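Local coordinates for periplasmic beta-glucosidase (PDB 6R5U) that hydrolyses glycosidic bonds as a family 3 glycoside hydrolase, probably releasing beta-D-glucose from the non-reducing ends of beta-glucosides, at the beta-D-glucopyranose site. Residues are numbered along the deposited sequence; one frame, centred on the assembly and turned at random. Chains: chain A/B, Periplasmic beta-glucosidase.

The beta-D-glucopyranose site. Residues chain A 79, 123, 137, 176-177, 220, 255-256, 287, 398, 486; chain B 585, 595. With BGC (beta-D-glucopyranose), chain C; BGC (beta-D-glucopyranose), chain D.
A cis peptide joins A:Lys176 to A:His177, and A:Trp398 has a left-handed backbone conformation; all three border the -1 glucose. This non-reducing unit, BGC (chain D), is almost wholly buried and beta-1,3-linked to the poorly ordered BGC (chain C) in +1. A:Asp79 turns both carboxylate oxygens to BGC (chain D), OD1 taking its 4-hydroxyl O4 (2.9 Å) and OD2 its 6-hydroxyl O6 (2.5 Å), each through a syn lone pair. A:Arg137, bent at chi3 (71°), meets this sugar end-on and in its guanidinium plane: NH1 holds O2 of BGC (chain D) at 2.7 Å, NH2 its O3. A:Lys176 NZ and A:His177 NE2 also bind this O3; the lysine, extended beyond CG, also bonds A:Phe123 O and forms a salt bridge with A:Asp79 OD1, likely favouring the carboxylate's charged form. A:Met220 CE and A:Met287 SD touch sugar carbons, and A:Trp398 brings its ring corner CH2 to C2 of BGC (chain D) at 4.1 Å. Engineered A:Asn255 replaces the nucleophilic aspartate; its OD1 lies 3.5 Å from C1 of BGC (chain D) and accepts a hydrogen bond from A:His256 N. The acid/base A:Glu486, CG anti to the backbone N (chi1 171°), points OE1 at the glycosidic O3 of BGC (chain C), 2.9 Å away, and would need a proton to bond it; salt bridges to A:Arg137 and B:Arg585 may lower its pKa. Its OE2 accepts a hydrogen bond, through its syn lone pair, from O2 of BGC (chain C), which B:Arg585 grips end-on with NH1 (3.0 Å) and NH2. A:His256 turns one ring face, toward its rim, to C1 of BGC (chain C); poorly ordered B:Tyr595 meets C6 through CZ. The -1 pocket lies in the TIM-barrel N-terminal domain; A:Trp398 and A:Glu486 come from the second domain, and chain B completes +1 in this assembly, perhaps not the biological one.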
loop_
_atom_site.group_PDB
_atom_site.type_symbol
_atom_site.label_atom_id
_atom_site.label_comp_id
_atom_site.label_asym_id
_atom_site.label_seq_id
_atom_site.Cartn_x
_atom_site.Cartn_y
_atom_site.Cartn_z
ATOM N N ASP A 79 -20.402 14.905 17.243
ATOM C CA ASP A 79 -19.940 14.572 15.874
ATOM C C ASP A 79 -21.058 14.921 14.902
ATOM O O ASP A 79 -21.813 14.040 14.482
ATOM C CB ASP A 79 -19.579 13.098 15.752
ATOM C CG ASP A 79 -18.351 12.716 16.550
ATOM O OD1 ASP A 79 -17.252 13.188 16.175
ATOM O OD2 ASP A 79 -18.503 11.945 17.536
ATOM N N PHE A 123 -16.981 17.955 16.265
ATOM C CA PHE A 123 -15.770 17.232 15.833
ATOM C C PHE A 123 -15.868 17.017 14.320
ATOM O O PHE A 123 -16.093 15.903 13.864
ATOM C CB PHE A 123 -15.660 15.909 16.587
ATOM C CG PHE A 123 -15.576 16.047 18.084
ATOM C CD1 PHE A 123 -14.768 17.010 18.668
ATOM C CD2 PHE A 123 -16.319 15.213 18.906
ATOM C CE1 PHE A 123 -14.709 17.124 20.046
ATOM C CE2 PHE A 123 -16.251 15.322 20.283
ATOM C CZ PHE A 123 -15.447 16.281 20.850
ATOM N N ARG A 137 -13.462 4.670 6.666
ATOM C CA ARG A 137 -13.814 6.076 6.923
ATOM C C ARG A 137 -13.652 6.945 5.676
ATOM O O ARG A 137 -13.699 8.179 5.824
ATOM C CB ARG A 137 -12.972 6.554 8.100
ATOM C CG ARG A 137 -13.141 5.672 9.328
ATOM C CD ARG A 137 -12.547 6.287 10.568
ATOM N NE ARG A 137 -13.342 7.422 11.029
ATOM C CZ ARG A 137 -13.349 7.888 12.278
ATOM N NH1 ARG A 137 -12.575 7.347 13.208
ATOM N NH2 ARG A 137 -14.144 8.899 12.583
ATOM N N LYS A 176 -10.435 17.387 12.068
ATOM C CA LYS A 176 -9.867 16.056 12.383
ATOM C C LYS A 176 -9.493 15.386 11.066
ATOM O O LYS A 176 -9.855 15.900 10.004
ATOM C CB LYS A 176 -10.903 15.267 13.190
ATOM C CG LYS A 176 -12.126 14.803 12.413
ATOM C CD LYS A 176 -13.123 14.145 13.326
ATOM C CE LYS A 176 -14.314 13.541 12.616
ATOM N NZ LYS A 176 -15.373 13.195 13.591
ATOM N N HIS A 177 -8.746 14.272 11.101
ATOM C CA HIS A 177 -7.983 13.774 12.231
ATOM C C HIS A 177 -6.509 14.131 11.998
ATOM O O HIS A 177 -5.925 13.598 11.041
ATOM C CB HIS A 177 -8.151 12.265 12.357
ATOM C CG HIS A 177 -9.564 11.799 12.429
ATOM N ND1 HIS A 177 -10.355 11.613 11.299
ATOM C CD2 HIS A 177 -10.334 11.479 13.498
ATOM C CE1 HIS A 177 -11.551 11.199 11.681
ATOM N NE2 HIS A 177 -11.557 11.107 13.032
ATOM N N MET A 220 -8.595 18.106 16.456
ATOM C CA MET A 220 -8.631 16.759 17.056
ATOM C C MET A 220 -7.473 15.942 16.494
ATOM O O MET A 220 -7.321 15.839 15.256
ATOM C CB MET A 220 -9.930 16.007 16.782
ATOM C CG MET A 220 -9.842 14.639 17.403
ATOM S SD MET A 220 -11.393 13.807 17.753
ATOM C CE MET A 220 -11.590 12.936 16.213
ATOM N N ASN A 255 -8.049 12.091 20.739
ATOM C CA ASN A 255 -9.151 11.193 20.317
ATOM C C ASN A 255 -9.433 10.294 21.517
ATOM O O ASN A 255 -8.624 10.292 22.457
ATOM C CB ASN A 255 -8.786 10.441 19.028
ATOM C CG ASN A 255 -9.962 10.146 18.118
ATOM O OD1 ASN A 255 -11.026 9.747 18.569
ATOM N ND2 ASN A 255 -9.752 10.246 16.818
ATOM N N HIS A 256 -10.524 9.539 21.458
ATOM C CA HIS A 256 -11.083 8.717 22.562
ATOM C C HIS A 256 -10.045 7.674 22.987
ATOM O O HIS A 256 -9.685 6.826 22.136
ATOM C CB HIS A 256 -12.391 8.096 22.050
ATOM C CG HIS A 256 -13.279 7.547 23.108
ATOM N ND1 HIS A 256 -12.882 6.523 23.940
ATOM C CD2 HIS A 256 -14.547 7.863 23.452
ATOM C CE1 HIS A 256 -13.866 6.231 24.771
ATOM N NE2 HIS A 256 -14.904 7.044 24.492
ATOM N N MET A 287 -9.734 13.162 26.153
ATOM C CA MET A 287 -11.069 12.557 25.963
ATOM C C MET A 287 -11.151 11.239 26.746
ATOM O O MET A 287 -10.302 10.368 26.519
ATOM C CB MET A 287 -11.326 12.326 24.470
ATOM C CG MET A 287 -12.787 12.119 24.121
ATOM S SD MET A 287 -13.048 11.920 22.346
ATOM C CE MET A 287 -12.940 13.618 21.798
ATOM N N TRP A 398 -22.146 7.903 10.783
ATOM C CA TRP A 398 -21.952 9.205 11.470
ATOM C C TRP A 398 -23.181 10.087 11.232
ATOM O O TRP A 398 -23.039 11.240 10.795
ATOM C CB TRP A 398 -20.649 9.868 11.011
ATOM C CG TRP A 398 -19.456 9.121 11.516
ATOM C CD1 TRP A 398 -18.569 8.394 10.781
ATOM C CD2 TRP A 398 -19.071 8.959 12.894
ATOM N NE1 TRP A 398 -17.646 7.812 11.602
ATOM C CE2 TRP A 398 -17.914 8.151 12.901
ATOM C CE3 TRP A 398 -19.573 9.427 14.117
ATOM C CZ2 TRP A 398 -17.262 7.798 14.087
ATOM C CZ3 TRP A 398 -18.928 9.079 15.288
ATOM C CH2 TRP A 398 -17.788 8.275 15.271
ATOM N N GLU A 486 -16.166 3.389 11.037
ATOM C CA GLU A 486 -14.887 3.203 11.773
ATOM C C GLU A 486 -14.658 1.701 12.021
ATOM O O GLU A 486 -15.599 1.027 12.420
ATOM C CB GLU A 486 -14.920 3.996 13.078
ATOM C CG GLU A 486 -13.762 3.702 14.013
ATOM C CD GLU A 486 -13.715 4.613 15.227
ATOM O OE1 GLU A 486 -14.678 5.415 15.381
ATOM O OE2 GLU A 486 -12.704 4.535 16.003
ATOM N N ARG B 585 -4.588 -0.090 18.925
ATOM C CA ARG B 585 -5.755 -0.998 19.095
ATOM C C ARG B 585 -5.524 -2.316 18.383
ATOM O O ARG B 585 -6.229 -2.647 17.434
ATOM C CB ARG B 585 -7.012 -0.324 18.548
ATOM C CG ARG B 585 -7.347 0.931 19.331
ATOM C CD ARG B 585 -8.589 1.572 18.812
ATOM N NE ARG B 585 -8.804 2.796 19.554
ATOM C CZ ARG B 585 -9.904 3.536 19.478
ATOM N NH1 ARG B 585 -10.891 3.163 18.680
ATOM N NH2 ARG B 585 -10.011 4.634 20.206
ATOM N N TYR B 595 -13.615 -2.570 17.344
ATOM C CA TYR B 595 -12.795 -1.320 17.239
ATOM C C TYR B 595 -11.299 -1.639 17.436
ATOM O O TYR B 595 -10.631 -1.078 18.323
ATOM C CB TYR B 595 -13.303 -0.200 18.158
ATOM C CG TYR B 595 -14.706 0.244 17.829
ATOM C CD1 TYR B 595 -14.984 1.050 16.733
ATOM C CD2 TYR B 595 -15.775 -0.197 18.593
ATOM C CE1 TYR B 595 -16.286 1.408 16.413
ATOM C CE2 TYR B 595 -17.080 0.160 18.293
ATOM C CZ TYR B 595 -17.337 0.968 17.201
ATOM O OH TYR B 595 -18.627 1.307 16.918
HETATM C C2 BGC C . -13.950 5.044 19.181
HETATM C C3 BGC C . -14.958 6.182 19.080
HETATM C C4 BGC C . -16.343 5.562 19.217
HETATM C C5 BGC C . -16.508 4.536 20.361
HETATM C C6 BGC C . -17.685 3.595 20.092
HETATM C C1 BGC C . -14.147 4.449 20.593
HETATM O O1 BGC C . -13.107 3.583 21.073
HETATM O O2 BGC C . -12.643 5.562 18.890
HETATM O O3 BGC C . -14.873 6.933 17.851
HETATM O O4 BGC C . -17.240 6.651 19.419
HETATM O O5 BGC C . -15.362 3.703 20.575
HETATM O O6 BGC C . -18.531 3.524 21.246
HETATM C C2 BGC D . -13.895 8.665 16.392
HETATM C C3 BGC D . -13.745 10.189 16.238
HETATM C C4 BGC D . -14.761 10.953 17.087
HETATM C C5 BGC D . -14.589 10.528 18.553
HETATM C C6 BGC D . -15.456 11.342 19.548
HETATM C C1 BGC D . -14.134 8.188 17.856
HETATM O O2 BGC D . -12.708 8.041 15.855
HETATM O O3 BGC D . -13.905 10.617 14.886
HETATM O O4 BGC D . -14.608 12.362 16.910
HETATM O O5 BGC D . -14.883 9.121 18.659
HETATM O O6 BGC D . -16.873 11.297 19.258
#